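Local coordinates for protein FmtA (Staphylococcus aureus, PDB 5ZH8) that hydrolyses the D-alanyl esters of wall teichoic acid and lipoteichoic acid and affects methicillin resistance and cell wall structure, at residues L172-K184 against A192-K204. Residues are numbered along the deposited sequence; the frame is centred on the assembly and turned at random.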
loop_
_atom_site.group_PDB
_atom_site.type_symbol
_atom_site.label_atom_id
_atom_site.label_comp_id
_atom_site.label_asym_id
_atom_site.label_seq_id
_atom_site.Cartn_x
_atom_site.Cartn_y
_atom_site.Cartn_z
ATOM N N LEU A 172 14.380 -12.728 15.681
ATOM C CA LEU A 172 14.444 -11.276 15.885
ATOM C C LEU A 172 14.608 -10.469 14.585
ATOM O O LEU A 172 14.722 -9.242 14.638
ATOM C CB LEU A 172 15.599 -10.922 16.841
ATOM C CG LEU A 172 15.557 -11.415 18.291
ATOM C CD1 LEU A 172 16.891 -11.153 18.971
ATOM C CD2 LEU A 172 14.429 -10.772 19.077
ATOM N N HIS A 173 14.613 -11.144 13.434
ATOM C CA HIS A 173 14.866 -10.510 12.128
ATOM C C HIS A 173 16.214 -9.791 12.061
ATOM O O HIS A 173 16.268 -8.601 11.782
ATOM C CB HIS A 173 13.736 -9.542 11.738
ATOM C CG HIS A 173 12.409 -10.204 11.543
ATOM N ND1 HIS A 173 12.176 -11.130 10.548
ATOM C CD2 HIS A 173 11.238 -10.054 12.202
ATOM C CE1 HIS A 173 10.919 -11.534 10.616
ATOM N NE2 HIS A 173 10.331 -10.900 11.614
ATOM N N GLN A 174 17.294 -10.526 12.316
ATOM C CA GLN A 174 18.653 -9.988 12.214
ATOM C C GLN A 174 19.648 -11.069 11.785
ATOM O O GLN A 174 20.779 -11.123 12.271
ATOM C CB GLN A 174 19.077 -9.362 13.545
ATOM C CG GLN A 174 19.019 -10.314 14.729
ATOM C CD GLN A 174 19.511 -9.682 16.021
ATOM O OE1 GLN A 174 19.331 -8.484 16.255
ATOM N NE2 GLN A 174 20.133 -10.489 16.871
ATOM N N SER A 175 19.219 -11.907 10.846
ATOM C CA SER A 175 20.007 -13.051 10.398
ATOM C C SER A 175 21.029 -12.688 9.325
ATOM O O SER A 175 22.070 -13.334 9.205
ATOM C CB SER A 175 19.071 -14.132 9.863
ATOM O OG SER A 175 18.308 -13.648 8.774
ATOM N N GLY A 176 20.724 -11.659 8.540
ATOM C CA GLY A 176 21.572 -11.266 7.418
ATOM C C GLY A 176 21.208 -11.975 6.128
ATOM O O GLY A 176 21.908 -11.836 5.126
ATOM N N LEU A 177 20.108 -12.722 6.144
ATOM C CA LEU A 177 19.614 -13.386 4.948
ATOM C C LEU A 177 19.010 -12.339 4.016
ATOM O O LEU A 177 18.344 -11.401 4.472
ATOM C CB LEU A 177 18.549 -14.431 5.308
ATOM C CG LEU A 177 18.979 -15.725 6.007
ATOM C CD1 LEU A 177 17.762 -16.401 6.619
ATOM C CD2 LEU A 177 19.700 -16.670 5.066
ATOM N N TYR A 178 19.246 -12.498 2.714
ATOM C CA TYR A 178 18.597 -11.665 1.706
ATOM C C TYR A 178 17.084 -11.772 1.853
ATOM O O TYR A 178 16.568 -12.805 2.280
ATOM C CB TYR A 178 19.008 -12.091 0.290
ATOM C CG TYR A 178 20.396 -11.644 -0.119
ATOM C CD1 TYR A 178 20.634 -10.330 -0.509
ATOM C CD2 TYR A 178 21.463 -12.535 -0.133
ATOM C CE1 TYR A 178 21.899 -9.915 -0.889
ATOM C CE2 TYR A 178 22.733 -12.126 -0.506
ATOM C CZ TYR A 178 22.944 -10.815 -0.883
ATOM O OH TYR A 178 24.197 -10.397 -1.258
ATOM N N LYS A 179 16.377 -10.699 1.502
ATOM C CA LYS A 179 14.921 -10.680 1.616
ATOM C C LYS A 179 14.314 -11.761 0.727
ATOM O O LYS A 179 14.768 -11.967 -0.396
ATOM C CB LYS A 179 14.359 -9.305 1.254
ATOM C CG LYS A 179 13.276 -8.812 2.204
ATOM C CD LYS A 179 12.779 -7.425 1.816
ATOM C CE LYS A 179 11.489 -7.077 2.548
ATOM N NZ LYS A 179 10.985 -5.716 2.204
ATOM N N TYR A 180 13.292 -12.445 1.243
ATOM C CA TYR A 180 12.696 -13.584 0.574
ATOM C C TYR A 180 12.013 -13.088 -0.679
ATOM O O TYR A 180 11.139 -12.224 -0.629
ATOM C CB TYR A 180 11.664 -14.289 1.445
ATOM C CG TYR A 180 11.001 -15.477 0.772
ATOM C CD1 TYR A 180 11.744 -16.590 0.410
ATOM C CD2 TYR A 180 9.633 -15.492 0.510
ATOM C CE1 TYR A 180 11.149 -17.688 -0.194
ATOM C CE2 TYR A 180 9.031 -16.586 -0.091
ATOM C CZ TYR A 180 9.792 -17.683 -0.442
ATOM O OH TYR A 180 9.192 -18.763 -1.044
ATOM N N LYS A 181 12.453 -13.609 -1.810
ATOM C CA LYS A 181 11.835 -13.320 -3.088
ATOM C C LYS A 181 10.972 -14.524 -3.424
ATOM O O LYS A 181 11.501 -15.557 -3.840
ATOM C CB LYS A 181 12.905 -13.105 -4.162
ATOM C CG LYS A 181 13.496 -11.701 -4.185
ATOM C CD LYS A 181 14.358 -11.480 -5.421
ATOM C CE LYS A 181 13.531 -11.333 -6.690
ATOM N NZ LYS A 181 14.314 -11.756 -7.884
ATOM N N SER A 182 9.656 -14.396 -3.236
ATOM C CA SER A 182 8.717 -15.483 -3.525
ATOM C C SER A 182 8.695 -15.875 -5.013
ATOM O O SER A 182 9.091 -15.094 -5.882
ATOM C CB SER A 182 7.308 -15.093 -3.078
ATOM O OG SER A 182 6.950 -13.835 -3.623
ATOM N N SER A 183 8.257 -17.107 -5.283
ATOM C CA SER A 183 8.067 -17.598 -6.644
ATOM C C SER A 183 6.869 -18.546 -6.700
ATOM O O SER A 183 6.628 -19.304 -5.763
ATOM C CB SER A 183 9.319 -18.319 -7.138
ATOM O OG SER A 183 9.154 -18.744 -8.478
ATOM N N LYS A 184 6.133 -18.503 -7.808
ATOM C CA LYS A 184 4.977 -19.380 -8.012
ATOM C C LYS A 184 5.430 -20.823 -8.215
ATOM O O LYS A 184 4.673 -21.762 -7.968
ATOM C CB LYS A 184 4.159 -18.916 -9.223
ATOM C CG LYS A 184 3.565 -17.521 -9.075
ATOM C CD LYS A 184 2.836 -17.103 -10.350
ATOM C CE LYS A 184 1.820 -16.000 -10.106
ATOM N NZ LYS A 184 1.090 -15.584 -11.339
ATOM N N ALA A 192 10.755 -23.355 -0.720
ATOM C CA ALA A 192 10.952 -21.965 -0.308
ATOM C C ALA A 192 12.214 -21.797 0.540
ATOM O O ALA A 192 13.027 -20.911 0.273
ATOM C CB ALA A 192 9.738 -21.458 0.457
ATOM N N VAL A 193 12.378 -22.654 1.551
ATOM C CA VAL A 193 13.540 -22.578 2.450
ATOM C C VAL A 193 14.820 -23.084 1.775
ATOM O O VAL A 193 15.915 -22.631 2.109
ATOM C CB VAL A 193 13.296 -23.313 3.794
ATOM C CG1 VAL A 193 14.541 -23.287 4.678
ATOM C CG2 VAL A 193 12.104 -22.698 4.513
ATOM N N LYS A 194 14.684 -24.013 0.832
ATOM C CA LYS A 194 15.827 -24.435 0.023
ATOM C C LYS A 194 16.226 -23.352 -0.982
ATOM O O LYS A 194 17.375 -23.274 -1.388
ATOM C CB LYS A 194 15.567 -25.789 -0.658
ATOM C CG LYS A 194 16.319 -26.924 0.030
ATOM C CD LYS A 194 15.659 -28.291 -0.086
ATOM C CE LYS A 194 16.458 -29.340 0.695
ATOM N NZ LYS A 194 16.214 -30.754 0.274
ATOM N N ALA A 195 15.275 -22.513 -1.376
ATOM C CA ALA A 195 15.583 -21.335 -2.189
ATOM C C ALA A 195 16.345 -20.288 -1.375
ATOM O O ALA A 195 17.346 -19.742 -1.848
ATOM C CB ALA A 195 14.310 -20.734 -2.772
ATOM N N ILE A 196 15.870 -20.025 -0.155
ATOM C CA ILE A 196 16.498 -19.065 0.769
ATOM C C ILE A 196 17.925 -19.463 1.130
ATOM O O ILE A 196 18.788 -18.614 1.335
ATOM C CB ILE A 196 15.707 -18.986 2.103
ATOM C CG1 ILE A 196 14.359 -18.288 1.909
ATOM C CG2 ILE A 196 16.505 -18.268 3.187
ATOM C CD1 ILE A 196 13.382 -18.547 3.039
ATOM N N GLN A 197 18.158 -20.763 1.239
ATOM C CA GLN A 197 19.488 -21.270 1.568
ATOM C C GLN A 197 20.483 -20.979 0.442
ATOM O O GLN A 197 21.619 -20.606 0.713
ATOM C CB GLN A 197 19.432 -22.769 1.918
ATOM C CG GLN A 197 20.720 -23.343 2.488
ATOM C CD GLN A 197 21.745 -23.724 1.442
ATOM O OE1 GLN A 197 21.399 -24.083 0.320
ATOM N NE2 GLN A 197 23.016 -23.654 1.811
ATOM N N LYS A 198 20.051 -21.132 -0.810
ATOM C CA LYS A 198 20.891 -20.801 -1.961
ATOM C C LYS A 198 21.253 -19.305 -1.996
ATOM O O LYS A 198 22.413 -18.952 -2.229
ATOM C CB LYS A 198 20.219 -21.235 -3.276
ATOM C CG LYS A 198 21.113 -21.172 -4.508
ATOM C CD LYS A 198 22.235 -22.198 -4.468
ATOM C CE LYS A 198 22.954 -22.269 -5.808
ATOM N NZ LYS A 198 24.088 -23.238 -5.821
ATOM N N ARG A 199 20.272 -18.434 -1.767
ATOM C CA ARG A 199 20.525 -16.998 -1.760
ATOM C C ARG A 199 21.473 -16.631 -0.626
ATOM O O ARG A 199 22.354 -15.805 -0.805
ATOM C CB ARG A 199 19.231 -16.216 -1.617
ATOM C CG ARG A 199 18.250 -16.425 -2.757
ATOM C CD ARG A 199 17.410 -15.182 -2.958
ATOM N NE ARG A 199 18.210 -14.115 -3.557
ATOM C CZ ARG A 199 17.994 -12.809 -3.404
ATOM N NH1 ARG A 199 16.992 -12.349 -2.647
ATOM N NH2 ARG A 199 18.806 -11.943 -4.007
ATOM N N GLY A 200 21.239 -17.212 0.548
ATOM C CA GLY A 200 22.155 -17.111 1.669
ATOM C C GLY A 200 22.265 -15.732 2.284
ATOM O O GLY A 200 21.304 -14.951 2.313
ATOM N N ILE A 201 23.468 -15.429 2.763
ATOM C CA ILE A 201 23.731 -14.240 3.585
ATOM C C ILE A 201 24.117 -13.023 2.752
ATOM O O ILE A 201 24.733 -13.143 1.693
ATOM C CB ILE A 201 24.805 -14.550 4.675
ATOM C CG1 ILE A 201 24.114 -14.854 5.998
ATOM C CG2 ILE A 201 25.767 -13.392 4.944
ATOM C CD1 ILE A 201 23.099 -15.968 5.906
ATOM N N ASP A 202 23.744 -11.855 3.263
ATOM C CA ASP A 202 24.146 -10.576 2.703
ATOM C C ASP A 202 25.108 -9.907 3.692
ATOM O O ASP A 202 24.673 -9.442 4.754
ATOM C CB ASP A 202 22.915 -9.705 2.474
ATOM C CG ASP A 202 23.249 -8.386 1.821
ATOM O OD1 ASP A 202 24.234 -8.323 1.059
ATOM O OD2 ASP A 202 22.515 -7.407 2.065
ATOM N N PRO A 203 26.419 -9.881 3.367
ATOM C CA PRO A 203 27.427 -9.450 4.336
ATOM C C PRO A 203 27.148 -8.114 5.002
ATOM O O PRO A 203 27.193 -8.049 6.220
ATOM C CB PRO A 203 28.706 -9.379 3.505
ATOM C CG PRO A 203 28.525 -10.440 2.481
ATOM C CD PRO A 203 27.051 -10.520 2.198
ATOM N N LYS A 204 26.859 -7.074 4.220
ATOM C CA LYS A 204 26.628 -5.722 4.755
ATOM C C LYS A 204 25.484 -5.666 5.774
ATOM O O LYS A 204 25.520 -4.869 6.706
ATOM C CB LYS A 204 26.390 -4.715 3.617
ATOM C CG LYS A 204 25.121 -4.916 2.790
ATOM C CD LYS A 204 25.013 -3.899 1.655
ATOM C CE LYS A 204 26.051 -4.119 0.555
ATOM N NZ LYS A 204 25.970 -5.480 -0.048
#
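Leu177 and Ile201 are paired as the non-hydrogen-bonded residues of a single antiparallel bridge, an example of how a chain leaving a helix can be fastened to a nearby loop by two backbone bonds. Asp202 N donates to Gly176 O (2.6 Å), and Tyr178 N to Gly200 O (3.2 Å), both almost straight. Gly200, with positive phi, turns the chain out of helix 189-199 into the bridge.

Aromatic and charged groups flank these bonds. With CG beside its backbone N (chi1 -76°), Tyr178 lays its ring against Asp202, whose CB stands over one face, 3.6 Å from the ring centroid, in a CH-pi contact. The carboxylate stacks on the same ring, the planes 24° apart, and Lys204 forms a salt bridge to it at OD1. Arg199 O meets the Tyr178 ring at its edge. The Arg199 guanidinium is itself sandwiched between Tyr178 CB and Lys181 CD on opposite faces, while Lys179 O lies in its plane, 3.2 Å from NH1.

Apolar contacts lie on the side of Leu177, Ile196 and Ala192. Leu177 CD2 meets Ile201 CD1 at 3.6 Å and also approaches Ile196 CG2. Back along the helix toward its N-terminus, Tyr180, its CG anti to the backbone N (chi1 179°), places CD1 3.5 Å from Ile196 CG1 and its hydroxyl end beside Ala192; that hydroxyl is hydrogen-bonded to Gln281. Asn212 binds both Tyr178 O and Tyr180 N, tying the loop to the chain just before helix 213-227.

The arrangement is an isolated antiparallel beta bridge at a helix C-terminus, in the helical region beside the main sheet of a serine beta-lactamase-like fold.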